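Local coordinates for protein aminoglycoside N(6')-acetyltransferase type 1 (Salmonella choleraesuis, PDB 2VBQ) that transfers the acetyl group of acetyl-CoA to the 6'-amino group of aminoglycoside antibiotics, giving resistance to them, and works as a homodimer, at residues H30-W34 against S65-M69; F77-R83 against V95-I101. All coordinates share one frame; numbering follows the deposited sequence.

Both contacts involve the one GNAT-fold sheet, in which strands 63-70 and 73-83 are neighbours, and both are buried, but they do different work. Contact 1 (30-34 with 65-69) lies farther from the middle of the chain and seats the start of a helix on the sheet through side chains alone, mostly apolar and sulfur-aromatic. Contact 2 (77-83 with 95-101) is the central hairpin, built from backbone hydrogen bonds, a salt bridge and a beta bulge that helps form the ligand pocket. Asp79 joins them: its OD1 accepts probable hydrogen bonds from Trp34 NE1, at 2.8 Å, and Ser65 OG, at 2.7 Å.

Contact 1: residues H30-W34 against S65-M69; sequences HLEHW and SFIAM
The backbones of helix residues 31-34 and strand 65-69 come nearest at Trp34 and Ile67, whose CA atoms stand 6.7 Å apart, with side chains filling the interval. This is alpha/beta packing within the GNAT fold: the first turn of helix 31-41 rests on strand 63-70, and alternate strand residues Ser65, Ile67 and Met69 face it. His30 is the N-cap residue, and its carbonyl O receives the first-turn bond from Trp34 N at 3.0 Å.

Ile67 sits at the middle of the contact. Its CD1 methyl reaches Trp34 CB at 3.5 Å and lies at the edge of the indole, near the ring plane, while CG1 touches His30 CB at 4.0 Å and CG2 faces His33 CB. A branched residue suits this place, since its separate arms can meet the N-cap residue and two residues of the first turn. The Trp34 and Ile67 side chains cross at about a right angle. With CG anti to the backbone N (chi1 176°), Trp34 sends its indole along the strand to Ser65, whose CB is 3.7 Å from Trp34 NE1. A small residue leaves room for the indole here, and both polar groups are satisfied by Asp79. Ile57 of helix 47-59 also packs on the indole, which meets the ring of Phe77 nearly at right angles.

At the other end of the contact, the flexible Met69 chain is bent twice: the bend at chi2 (-66°) helps bring SD to the two imidazoles, and the bend at chi3 turns the CE methyl to His33. SD lies 4.4 Å from the centroid of the His33 ring, an oblique Met-aromatic contact, and more distantly approaches His30. The two histidine rings also meet edge to edge through their CD2 atoms, and the Met69 CE methyl finishes the contact 3.7 Å from His33 NE2.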
loop_
_atom_site.group_PDB
_atom_site.type_symbol
_atom_site.label_atom_id
_atom_site.label_comp_id
_atom_site.label_asym_id
_atom_site.label_seq_id
_atom_site.Cartn_x
_atom_site.Cartn_y
_atom_site.Cartn_z
ATOM N N HIS A 30 -8.845 -24.110 11.102
ATOM C CA HIS A 30 -9.524 -23.664 9.884
ATOM C C HIS A 30 -8.608 -23.544 8.687
ATOM O O HIS A 30 -9.014 -22.988 7.668
ATOM C CB HIS A 30 -10.191 -22.305 10.088
ATOM C CG HIS A 30 -11.194 -22.287 11.185
ATOM N ND1 HIS A 30 -10.953 -21.669 12.394
ATOM C CD2 HIS A 30 -12.441 -22.805 11.263
ATOM C CE1 HIS A 30 -12.016 -21.808 13.169
ATOM N NE2 HIS A 30 -12.929 -22.498 12.508
ATOM N N LEU A 31 -7.365 -24.014 8.825
ATOM C CA LEU A 31 -6.367 -23.840 7.770
ATOM C C LEU A 31 -6.790 -24.468 6.456
ATOM O O LEU A 31 -6.618 -23.853 5.404
ATOM C CB LEU A 31 -5.004 -24.411 8.164
ATOM C CG LEU A 31 -3.982 -23.545 8.905
ATOM C CD1 LEU A 31 -2.772 -24.421 9.270
ATOM C CD2 LEU A 31 -3.555 -22.343 8.067
ATOM N N GLU A 32 -7.314 -25.693 6.500
ATOM C CA GLU A 32 -7.808 -26.357 5.251
ATOM C C GLU A 32 -9.045 -25.683 4.633
ATOM O O GLU A 32 -9.138 -25.582 3.423
ATOM C CB GLU A 32 -8.077 -27.846 5.474
ATOM C CG GLU A 32 -6.801 -28.665 5.716
ATOM C CD GLU A 32 -6.275 -28.545 7.136
ATOM O OE1 GLU A 32 -6.955 -27.952 8.016
ATOM O OE2 GLU A 32 -5.157 -29.061 7.375
ATOM N N HIS A 33 -9.977 -25.223 5.469
ATOM C CA HIS A 33 -11.111 -24.431 4.993
ATOM C C HIS A 33 -10.614 -23.206 4.217
ATOM O O HIS A 33 -11.089 -22.917 3.110
ATOM C CB HIS A 33 -11.975 -23.936 6.144
ATOM C CG HIS A 33 -12.745 -24.999 6.859
ATOM N ND1 HIS A 33 -13.316 -26.077 6.218
ATOM C CD2 HIS A 33 -13.088 -25.114 8.163
ATOM C CE1 HIS A 33 -13.949 -26.828 7.104
ATOM N NE2 HIS A 33 -13.835 -26.260 8.289
ATOM N N TRP A 34 -9.656 -22.492 4.813
ATOM C CA TRP A 34 -9.086 -21.278 4.230
ATOM C C TRP A 34 -8.319 -21.522 2.920
ATOM O O TRP A 34 -8.607 -20.880 1.909
ATOM C CB TRP A 34 -8.213 -20.586 5.277
ATOM C CG TRP A 34 -7.481 -19.388 4.823
ATOM C CD1 TRP A 34 -7.983 -18.124 4.637
ATOM C CD2 TRP A 34 -6.082 -19.317 4.533
ATOM N NE1 TRP A 34 -6.967 -17.268 4.235
ATOM C CE2 TRP A 34 -5.797 -17.980 4.154
ATOM C CE3 TRP A 34 -5.037 -20.255 4.562
ATOM C CZ2 TRP A 34 -4.499 -17.549 3.832
ATOM C CZ3 TRP A 34 -3.738 -19.835 4.218
ATOM C CH2 TRP A 34 -3.483 -18.488 3.867
ATOM N N SER A 65 -6.856 -13.626 9.214
ATOM C CA SER A 65 -7.822 -14.051 8.213
ATOM C C SER A 65 -9.064 -14.553 8.918
ATOM O O SER A 65 -9.003 -14.941 10.075
ATOM C CB SER A 65 -7.231 -15.140 7.302
ATOM O OG SER A 65 -6.186 -14.556 6.544
ATOM N N PHE A 66 -10.190 -14.496 8.209
ATOM C CA PHE A 66 -11.511 -14.728 8.781
ATOM C C PHE A 66 -12.286 -15.643 7.815
ATOM O O PHE A 66 -12.271 -15.397 6.599
ATOM C CB PHE A 66 -12.235 -13.388 9.000
ATOM C CG PHE A 66 -11.481 -12.460 9.957
ATOM C CD1 PHE A 66 -10.487 -11.604 9.482
ATOM C CD2 PHE A 66 -11.713 -12.536 11.333
ATOM C CE1 PHE A 66 -9.737 -10.779 10.377
ATOM C CE2 PHE A 66 -10.968 -11.732 12.237
ATOM C CZ PHE A 66 -9.978 -10.865 11.751
ATOM N N ILE A 67 -12.952 -16.656 8.378
ATOM C CA ILE A 67 -13.672 -17.681 7.615
ATOM C C ILE A 67 -15.159 -17.659 7.956
ATOM O O ILE A 67 -15.527 -17.814 9.118
ATOM C CB ILE A 67 -13.144 -19.119 7.970
ATOM C CG1 ILE A 67 -11.599 -19.159 8.082
ATOM C CG2 ILE A 67 -13.748 -20.179 7.040
ATOM C CD1 ILE A 67 -10.835 -18.888 6.818
ATOM N N ALA A 68 -16.005 -17.500 6.949
ATOM C CA ALA A 68 -17.450 -17.564 7.146
ATOM C C ALA A 68 -17.885 -19.023 7.148
ATOM O O ALA A 68 -17.617 -19.762 6.180
ATOM C CB ALA A 68 -18.154 -16.790 6.071
ATOM N N MET A 69 -18.521 -19.443 8.245
ATOM C CA MET A 69 -18.943 -20.836 8.437
ATOM C C MET A 69 -20.461 -20.891 8.567
ATOM O O MET A 69 -21.033 -20.056 9.264
ATOM C CB MET A 69 -18.336 -21.408 9.725
ATOM C CG MET A 69 -16.805 -21.455 9.812
ATOM S SD MET A 69 -16.025 -22.573 8.637
ATOM C CE MET A 69 -16.813 -24.146 9.072
#

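Contact 2: residues F77-R83 against V95-I101; sequences FADASIR and VVFLEGI
The guanidinium of Arg83 lies flat over one face of the Phe97 ring, the planes 10° apart and the centres 3.5 Å apart, with the carboxylate of Glu99 at the edge of the guanidinium. This cation-pi stack spans an antiparallel beta hairpin at the heart of the GNAT fold. An extended chain from CG to NE carries Arg83 across the neighbouring strand, where it grips Glu99 side-on: NE binds OE2 at 2.9 Å and NH2 binds OE1 at 3.0 Å, both on the syn sides. Ser81 OG donates to Glu99 OE2 on its anti side at 2.6 Å, so a short hydroxyl shares that oxygen with the arginine and helps fix the carboxylate. Tyr86 of the second subunit packs on Glu99, which is a substrate-binding residue.

On the other face of the sheet, the small or branched apolar residues Ala80, Ile82, Val96 and Ile101 suit the packing against helix 112-126. Ile82 CD1 touches Val96 CG2 at 4.0 Å, and Ala78 meets Leu98 and Ile101.

Between Asp79 and Ala80 the register slips by one. Glu99 and Gly100 both face Asp79, a classic beta bulge, and next to it Glu99 O and Ile101 N hydrogen-bond the bisubstrate inhibitor. Asp79 O accepts hydrogen bonds from both N-H groups, from the same face of its plane, Glu99 N at 2.8 Å and Gly100 N at 3.3 Å.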
loop_
_atom_site.group_PDB
_atom_site.type_symbol
_atom_site.label_atom_id
_atom_site.label_comp_id
_atom_site.label_asym_id
_atom_site.label_seq_id
_atom_site.Cartn_x
_atom_site.Cartn_y
_atom_site.Cartn_z
ATOM N N PHE A 77 -14.176 -16.181 2.742
ATOM C CA PHE A 77 -13.098 -15.722 3.615
ATOM C C PHE A 77 -12.660 -14.314 3.284
ATOM O O PHE A 77 -12.932 -13.765 2.199
ATOM C CB PHE A 77 -11.865 -16.669 3.579
ATOM C CG PHE A 77 -10.987 -16.449 2.401
ATOM C CD1 PHE A 77 -11.378 -16.926 1.132
ATOM C CD2 PHE A 77 -9.775 -15.741 2.527
ATOM C CE1 PHE A 77 -10.579 -16.685 0.009
ATOM C CE2 PHE A 77 -8.964 -15.507 1.406
ATOM C CZ PHE A 77 -9.359 -15.987 0.154
ATOM N N ALA A 78 -11.933 -13.741 4.237
ATOM C CA ALA A 78 -11.232 -12.504 4.018
ATOM C C ALA A 78 -9.840 -12.566 4.644
ATOM O O ALA A 78 -9.665 -13.078 5.758
ATOM C CB ALA A 78 -12.049 -11.307 4.592
ATOM N N ASP A 79 -8.859 -12.028 3.919
ATOM C CA ASP A 79 -7.523 -11.828 4.474
ATOM C C ASP A 79 -7.396 -10.359 4.849
ATOM O O ASP A 79 -7.795 -9.502 4.067
ATOM C CB ASP A 79 -6.439 -12.175 3.434
ATOM C CG ASP A 79 -6.352 -13.672 3.137
ATOM O OD1 ASP A 79 -6.832 -14.486 3.932
ATOM O OD2 ASP A 79 -5.769 -14.038 2.099
ATOM N N ALA A 80 -6.807 -10.070 6.016
ATOM C CA ALA A 80 -6.615 -8.682 6.464
ATOM C C ALA A 80 -5.196 -8.480 7.008
ATOM O O ALA A 80 -4.530 -9.437 7.401
ATOM C CB ALA A 80 -7.656 -8.305 7.497
ATOM N N SER A 81 -4.725 -7.243 6.973
ATOM C CA SER A 81 -3.464 -6.890 7.590
ATOM C C SER A 81 -3.611 -5.592 8.366
ATOM O O SER A 81 -4.561 -4.830 8.153
ATOM C CB SER A 81 -2.399 -6.679 6.506
ATOM O OG SER A 81 -2.753 -5.557 5.693
ATOM N N ILE A 82 -2.638 -5.341 9.243
ATOM C CA ILE A 82 -2.428 -4.019 9.824
ATOM C C ILE A 82 -1.176 -3.461 9.149
ATOM O O ILE A 82 -0.051 -3.977 9.335
ATOM C CB ILE A 82 -2.167 -4.085 11.332
ATOM C CG1 ILE A 82 -3.278 -4.877 12.053
ATOM C CG2 ILE A 82 -1.957 -2.623 11.889
ATOM C CD1 ILE A 82 -4.668 -4.293 11.943
ATOM N N ARG A 83 -1.376 -2.415 8.368
ATOM C CA ARG A 83 -0.314 -1.872 7.551
ATOM C C ARG A 83 0.262 -0.623 8.213
ATOM O O ARG A 83 -0.483 0.279 8.571
ATOM C CB ARG A 83 -0.819 -1.513 6.142
ATOM C CG ARG A 83 -1.069 -2.714 5.227
ATOM C CD ARG A 83 -1.145 -2.190 3.801
ATOM N NE ARG A 83 -1.591 -3.142 2.786
ATOM C CZ ARG A 83 -1.817 -2.805 1.509
ATOM N NH1 ARG A 83 -1.625 -1.551 1.104
ATOM N NH2 ARG A 83 -2.229 -3.710 0.633
ATOM N N VAL A 95 -3.055 1.251 9.465
ATOM C CA VAL A 95 -4.345 1.103 8.783
ATOM C C VAL A 95 -4.683 -0.395 8.698
ATOM O O VAL A 95 -3.786 -1.220 8.428
ATOM C CB VAL A 95 -4.301 1.751 7.352
ATOM C CG1 VAL A 95 -5.580 1.457 6.552
ATOM C CG2 VAL A 95 -4.080 3.252 7.450
ATOM N N VAL A 96 -5.947 -0.736 8.971
ATOM C CA VAL A 96 -6.455 -2.107 8.722
ATOM C C VAL A 96 -6.841 -2.289 7.253
ATOM O O VAL A 96 -7.652 -1.524 6.694
ATOM C CB VAL A 96 -7.594 -2.584 9.734
ATOM C CG1 VAL A 96 -8.875 -1.762 9.621
ATOM C CG2 VAL A 96 -7.856 -4.103 9.571
ATOM N N PHE A 97 -6.189 -3.251 6.599
ATOM C CA PHE A 97 -6.295 -3.346 5.159
ATOM C C PHE A 97 -6.943 -4.660 4.725
ATOM O O PHE A 97 -6.556 -5.740 5.196
ATOM C CB PHE A 97 -4.922 -3.165 4.439
ATOM C CG PHE A 97 -5.084 -2.767 2.988
ATOM C CD1 PHE A 97 -5.328 -3.728 1.999
ATOM C CD2 PHE A 97 -5.088 -1.419 2.627
ATOM C CE1 PHE A 97 -5.535 -3.354 0.664
ATOM C CE2 PHE A 97 -5.295 -1.046 1.297
ATOM C CZ PHE A 97 -5.506 -2.022 0.322
ATOM N N LEU A 98 -7.959 -4.551 3.866
ATOM C CA LEU A 98 -8.625 -5.731 3.290
ATOM C C LEU A 98 -7.750 -6.285 2.145
ATOM O O LEU A 98 -7.756 -5.749 1.035
ATOM C CB LEU A 98 -10.058 -5.380 2.825
ATOM C CG LEU A 98 -10.968 -6.544 2.352
ATOM C CD1 LEU A 98 -11.287 -7.504 3.516
ATOM C CD2 LEU A 98 -12.256 -6.049 1.718
ATOM N N GLU A 99 -7.003 -7.358 2.430
ATOM C CA GLU A 99 -6.015 -7.895 1.492
ATOM C C GLU A 99 -6.638 -8.843 0.456
ATOM O O GLU A 99 -6.121 -8.989 -0.652
ATOM C CB GLU A 99 -4.853 -8.593 2.241
ATOM C CG GLU A 99 -4.027 -7.679 3.203
ATOM C CD GLU A 99 -3.117 -6.646 2.491
ATOM O OE1 GLU A 99 -3.143 -6.532 1.245
ATOM O OE2 GLU A 99 -2.383 -5.921 3.196
ATOM N N GLY A 100 -7.773 -9.445 0.808
ATOM C CA GLY A 100 -8.495 -10.355 -0.109
ATOM C C GLY A 100 -9.863 -10.692 0.450
ATOM O O GLY A 100 -10.020 -10.798 1.660
ATOM N N ILE A 101 -10.848 -10.867 -0.423
ATOM C CA ILE A 101 -12.167 -11.287 0.002
ATOM C C ILE A 101 -12.831 -12.094 -1.123
ATOM O O ILE A 101 -12.754 -11.727 -2.312
ATOM C CB ILE A 101 -13.050 -10.096 0.492
ATOM C CG1 ILE A 101 -14.282 -10.608 1.247
ATOM C CG2 ILE A 101 -13.409 -9.147 -0.694
ATOM C CD1 ILE A 101 -14.908 -9.627 2.199
#